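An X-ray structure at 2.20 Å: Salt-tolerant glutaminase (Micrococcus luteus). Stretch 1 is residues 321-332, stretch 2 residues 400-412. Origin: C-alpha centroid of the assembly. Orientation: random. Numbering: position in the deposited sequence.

Stretch 1, residues 321-332: EREGDRVFLHLQ
Stretch 2 (400-412) NDGPIRTVVLNLA

Strand 326-332 and strand 406-411 of this salt-tolerant glutaminase run parallel, their N-to-C directions 16° apart, with Arg326 beside Thr406 and His330 beside Asn410 (CA-CA 4.4 and 4.7 Å). Stretch 1 enters through a hairpin: strand 321-323, then a type II' turn from Glu323 to Arg326, where Gly324 takes phi/psi 63/-106, a positive phi that favours glycine. The parallel ladder runs Thr406 N to Asp325 O (3.1 Å), Val327 N to Thr406 O (2.7 Å), Val408 N to Val327 O (2.7 Å), Leu329 N to Val408 O (2.8 Å), Asn410 N to Leu329 O (3.1 Å) and Leu331 N to Asn410 O (3.0 Å); Arg405 N also reaches Asp325 O (2.6 Å).

Arg322, extended (chi1-chi3 ttt), donates from NH1 to Gly402 O (2.8 Å) and from NE to Gly324 O (2.7 Å), bracing the turn, while Ile404 CG1 covers one guanidinium face. Arg326 (p, t, p) folds back so that Thr406 CG2 lies over its guanidinium, 3.7 Å from NH1. On the same face, His330 (m, chi2 52°) lays its ring over Asn410 (t), whose CB sits 3.4 Å from the ring centroid in a CH-pi contact. On the other face, Val327 (t) packs CG2 against Ile404 CD1 (3.8 Å). Leu331 (m, t) brings CD1 within 3.6 Å of both Leu409 CD2 and Leu411 CD2.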

# COMPACT_ATOMS: atom_id res chain seq x y z
N GLU A 321 -24.83 -13.24 -15.73
CA GLU A 321 -25.71 -14.33 -16.13
C GLU A 321 -26.38 -13.99 -17.45
O GLU A 321 -26.43 -12.82 -17.84
CB GLU A 321 -26.74 -14.59 -15.03
CG GLU A 321 -26.08 -14.67 -13.66
CD GLU A 321 -27.03 -15.08 -12.55
OE1 GLU A 321 -28.18 -14.59 -12.51
OE2 GLU A 321 -26.60 -15.89 -11.70
N ARG A 322 -26.91 -14.99 -18.14
CA ARG A 322 -27.54 -14.73 -19.42
C ARG A 322 -28.90 -15.36 -19.61
O ARG A 322 -29.13 -16.50 -19.20
CB ARG A 322 -26.63 -15.21 -20.55
CG ARG A 322 -27.21 -14.96 -21.93
CD ARG A 322 -26.18 -15.16 -23.03
NE ARG A 322 -26.75 -14.87 -24.34
CZ ARG A 322 -26.05 -14.86 -25.47
NH1 ARG A 322 -26.67 -14.59 -26.62
NH2 ARG A 322 -24.75 -15.11 -25.46
N GLU A 323 -29.82 -14.62 -20.22
CA GLU A 323 -31.14 -15.18 -20.51
C GLU A 323 -31.46 -14.86 -21.95
O GLU A 323 -32.00 -13.80 -22.27
CB GLU A 323 -32.23 -14.63 -19.60
CG GLU A 323 -32.01 -14.96 -18.15
CD GLU A 323 -33.20 -14.62 -17.28
OE1 GLU A 323 -33.97 -13.70 -17.65
OE2 GLU A 323 -33.35 -15.25 -16.22
N GLY A 324 -31.09 -15.80 -22.81
CA GLY A 324 -31.32 -15.65 -24.23
C GLY A 324 -30.57 -14.48 -24.82
O GLY A 324 -29.35 -14.51 -24.98
N ASP A 325 -31.30 -13.42 -25.13
CA ASP A 325 -30.72 -12.23 -25.73
C ASP A 325 -30.22 -11.20 -24.73
O ASP A 325 -29.64 -10.19 -25.12
CB ASP A 325 -31.75 -11.57 -26.63
CG ASP A 325 -33.04 -11.28 -25.89
OD1 ASP A 325 -33.84 -12.23 -25.71
OD2 ASP A 325 -33.24 -10.12 -25.48
N ARG A 326 -30.45 -11.42 -23.44
CA ARG A 326 -29.97 -10.43 -22.49
C ARG A 326 -29.05 -10.97 -21.41
O ARG A 326 -29.19 -12.10 -20.95
CB ARG A 326 -31.12 -9.64 -21.86
CG ARG A 326 -31.96 -10.35 -20.83
CD ARG A 326 -32.83 -9.31 -20.13
NE ARG A 326 -33.46 -8.41 -21.10
CZ ARG A 326 -34.00 -7.24 -20.80
NH1 ARG A 326 -34.54 -6.50 -21.77
NH2 ARG A 326 -34.00 -6.79 -19.55
N VAL A 327 -28.12 -10.11 -21.02
CA VAL A 327 -27.13 -10.43 -20.01
C VAL A 327 -27.34 -9.55 -18.78
O VAL A 327 -27.63 -8.35 -18.90
CB VAL A 327 -25.72 -10.21 -20.59
CG1 VAL A 327 -24.67 -10.30 -19.50
CG2 VAL A 327 -25.45 -11.26 -21.67
N PHE A 328 -27.21 -10.14 -17.59
CA PHE A 328 -27.36 -9.38 -16.35
C PHE A 328 -25.98 -9.33 -15.73
O PHE A 328 -25.41 -10.35 -15.35
CB PHE A 328 -28.34 -10.07 -15.40
CG PHE A 328 -29.67 -10.36 -16.02
CD1 PHE A 328 -29.78 -11.31 -17.03
CD2 PHE A 328 -30.80 -9.64 -15.66
CE1 PHE A 328 -30.99 -11.54 -17.67
CE2 PHE A 328 -32.02 -9.86 -16.29
CZ PHE A 328 -32.12 -10.81 -17.30
N LEU A 329 -25.44 -8.12 -15.64
CA LEU A 329 -24.12 -7.92 -15.08
C LEU A 329 -24.26 -7.11 -13.79
O LEU A 329 -24.54 -5.92 -13.82
CB LEU A 329 -23.27 -7.15 -16.09
CG LEU A 329 -21.74 -7.17 -16.02
CD1 LEU A 329 -21.21 -6.12 -16.98
CD2 LEU A 329 -21.25 -6.88 -14.62
N HIS A 330 -24.07 -7.77 -12.65
CA HIS A 330 -24.18 -7.10 -11.36
C HIS A 330 -22.81 -6.80 -10.74
O HIS A 330 -21.98 -7.70 -10.58
CB HIS A 330 -25.02 -7.95 -10.40
CG HIS A 330 -26.49 -7.91 -10.69
ND1 HIS A 330 -27.00 -8.16 -11.94
CD2 HIS A 330 -27.55 -7.64 -9.89
CE1 HIS A 330 -28.32 -8.05 -11.90
NE2 HIS A 330 -28.67 -7.74 -10.67
N LEU A 331 -22.60 -5.54 -10.38
CA LEU A 331 -21.35 -5.08 -9.78
C LEU A 331 -21.50 -4.92 -8.27
O LEU A 331 -22.62 -4.92 -7.75
CB LEU A 331 -20.93 -3.75 -10.42
CG LEU A 331 -20.87 -3.73 -11.95
CD1 LEU A 331 -20.33 -2.39 -12.44
CD2 LEU A 331 -19.97 -4.86 -12.44
N GLN A 332 -20.38 -4.77 -7.56
CA GLN A 332 -20.43 -4.62 -6.11
C GLN A 332 -19.09 -4.09 -5.57
O GLN A 332 -18.10 -4.05 -6.31
CB GLN A 332 -20.72 -5.98 -5.46
CG GLN A 332 -19.56 -6.96 -5.58
CD GLN A 332 -19.90 -8.37 -5.16
OE1 GLN A 332 -20.82 -8.59 -4.37
NE2 GLN A 332 -19.15 -9.34 -5.66
N ASN A 400 -22.66 -19.55 -29.40
CA ASN A 400 -23.13 -20.74 -30.09
C ASN A 400 -24.55 -20.57 -30.61
O ASN A 400 -25.07 -21.44 -31.32
CB ASN A 400 -23.07 -21.96 -29.16
CG ASN A 400 -21.65 -22.46 -28.95
OD1 ASN A 400 -20.75 -21.69 -28.64
ND2 ASN A 400 -21.46 -23.76 -29.12
N ASP A 401 -25.19 -19.46 -30.25
CA ASP A 401 -26.56 -19.21 -30.69
C ASP A 401 -27.21 -17.93 -30.16
O ASP A 401 -27.63 -17.85 -29.01
CB ASP A 401 -27.43 -20.41 -30.32
CG ASP A 401 -27.31 -20.79 -28.86
OD1 ASP A 401 -27.78 -21.89 -28.49
OD2 ASP A 401 -26.76 -20.00 -28.07
N GLY A 402 -27.28 -16.92 -31.03
CA GLY A 402 -27.92 -15.67 -30.66
C GLY A 402 -27.05 -14.53 -30.18
O GLY A 402 -26.16 -14.71 -29.34
N PRO A 403 -27.28 -13.32 -30.71
CA PRO A 403 -26.49 -12.15 -30.31
C PRO A 403 -27.02 -11.57 -29.01
O PRO A 403 -28.20 -11.73 -28.68
CB PRO A 403 -26.69 -11.19 -31.48
CG PRO A 403 -28.12 -11.47 -31.87
CD PRO A 403 -28.16 -12.99 -31.85
N ILE A 404 -26.15 -10.92 -28.25
CA ILE A 404 -26.55 -10.29 -27.00
C ILE A 404 -27.22 -8.98 -27.42
O ILE A 404 -26.63 -8.20 -28.16
CB ILE A 404 -25.32 -10.01 -26.10
CG1 ILE A 404 -24.70 -11.34 -25.65
CG2 ILE A 404 -25.73 -9.18 -24.88
CD1 ILE A 404 -23.43 -11.21 -24.84
N ARG A 405 -28.45 -8.76 -26.97
CA ARG A 405 -29.18 -7.54 -27.33
C ARG A 405 -29.31 -6.56 -26.17
O ARG A 405 -29.36 -5.34 -26.38
CB ARG A 405 -30.56 -7.90 -27.89
CG ARG A 405 -30.50 -8.61 -29.23
CD ARG A 405 -31.87 -8.90 -29.85
NE ARG A 405 -31.70 -9.19 -31.27
CZ ARG A 405 -31.77 -10.41 -31.81
NH1 ARG A 405 -32.02 -11.47 -31.05
NH2 ARG A 405 -31.53 -10.56 -33.10
N THR A 406 -29.37 -7.07 -24.96
CA THR A 406 -29.50 -6.21 -23.80
C THR A 406 -28.60 -6.62 -22.64
O THR A 406 -28.45 -7.81 -22.34
CB THR A 406 -30.96 -6.16 -23.29
OG1 THR A 406 -31.80 -5.61 -24.31
CG2 THR A 406 -31.07 -5.29 -22.05
N VAL A 407 -27.98 -5.63 -22.02
CA VAL A 407 -27.13 -5.86 -20.87
C VAL A 407 -27.69 -5.01 -19.74
O VAL A 407 -27.78 -3.78 -19.86
CB VAL A 407 -25.65 -5.44 -21.14
CG1 VAL A 407 -24.86 -5.42 -19.84
CG2 VAL A 407 -25.00 -6.41 -22.12
N VAL A 408 -28.10 -5.66 -18.67
CA VAL A 408 -28.62 -4.96 -17.51
C VAL A 408 -27.42 -4.73 -16.59
O VAL A 408 -26.82 -5.69 -16.11
CB VAL A 408 -29.68 -5.80 -16.76
CG1 VAL A 408 -30.19 -5.05 -15.54
CG2 VAL A 408 -30.84 -6.13 -17.69
N LEU A 409 -27.06 -3.47 -16.37
CA LEU A 409 -25.94 -3.13 -15.51
C LEU A 409 -26.47 -2.71 -14.14
O LEU A 409 -26.89 -1.57 -13.96
CB LEU A 409 -25.13 -1.98 -16.12
CG LEU A 409 -23.60 -2.03 -15.99
CD1 LEU A 409 -23.03 -0.65 -16.30
CD2 LEU A 409 -23.19 -2.47 -14.60
N ASN A 410 -26.45 -3.63 -13.17
CA ASN A 410 -26.96 -3.34 -11.83
C ASN A 410 -25.87 -2.93 -10.83
O ASN A 410 -24.93 -3.68 -10.57
CB ASN A 410 -27.71 -4.56 -11.30
CG ASN A 410 -28.38 -4.30 -9.97
OD1 ASN A 410 -27.70 -4.08 -8.96
ND2 ASN A 410 -29.71 -4.31 -9.96
N LEU A 411 -26.03 -1.73 -10.27
CA LEU A 411 -25.07 -1.18 -9.32
C LEU A 411 -25.58 -1.14 -7.87
O LEU A 411 -24.96 -0.52 -7.00
CB LEU A 411 -24.69 0.24 -9.75
CG LEU A 411 -24.40 0.48 -11.23
CD1 LEU A 411 -24.14 1.95 -11.47
CD2 LEU A 411 -23.22 -0.36 -11.68
N ALA A 412 -26.70 -1.80 -7.60
CA ALA A 412 -27.28 -1.80 -6.25
C ALA A 412 -26.30 -2.25 -5.17
O ALA A 412 -26.30 -1.71 -4.06
CB ALA A 412 -28.53 -2.67 -6.22
O HOH W 1 -23.14 -14.54 -27.69
O HOH W 2 -29.36 -16.33 -27.92
O HOH W 3 -33.57 -7.70 -24.87
O HOH W 4 -25.42 -5.14 -7.67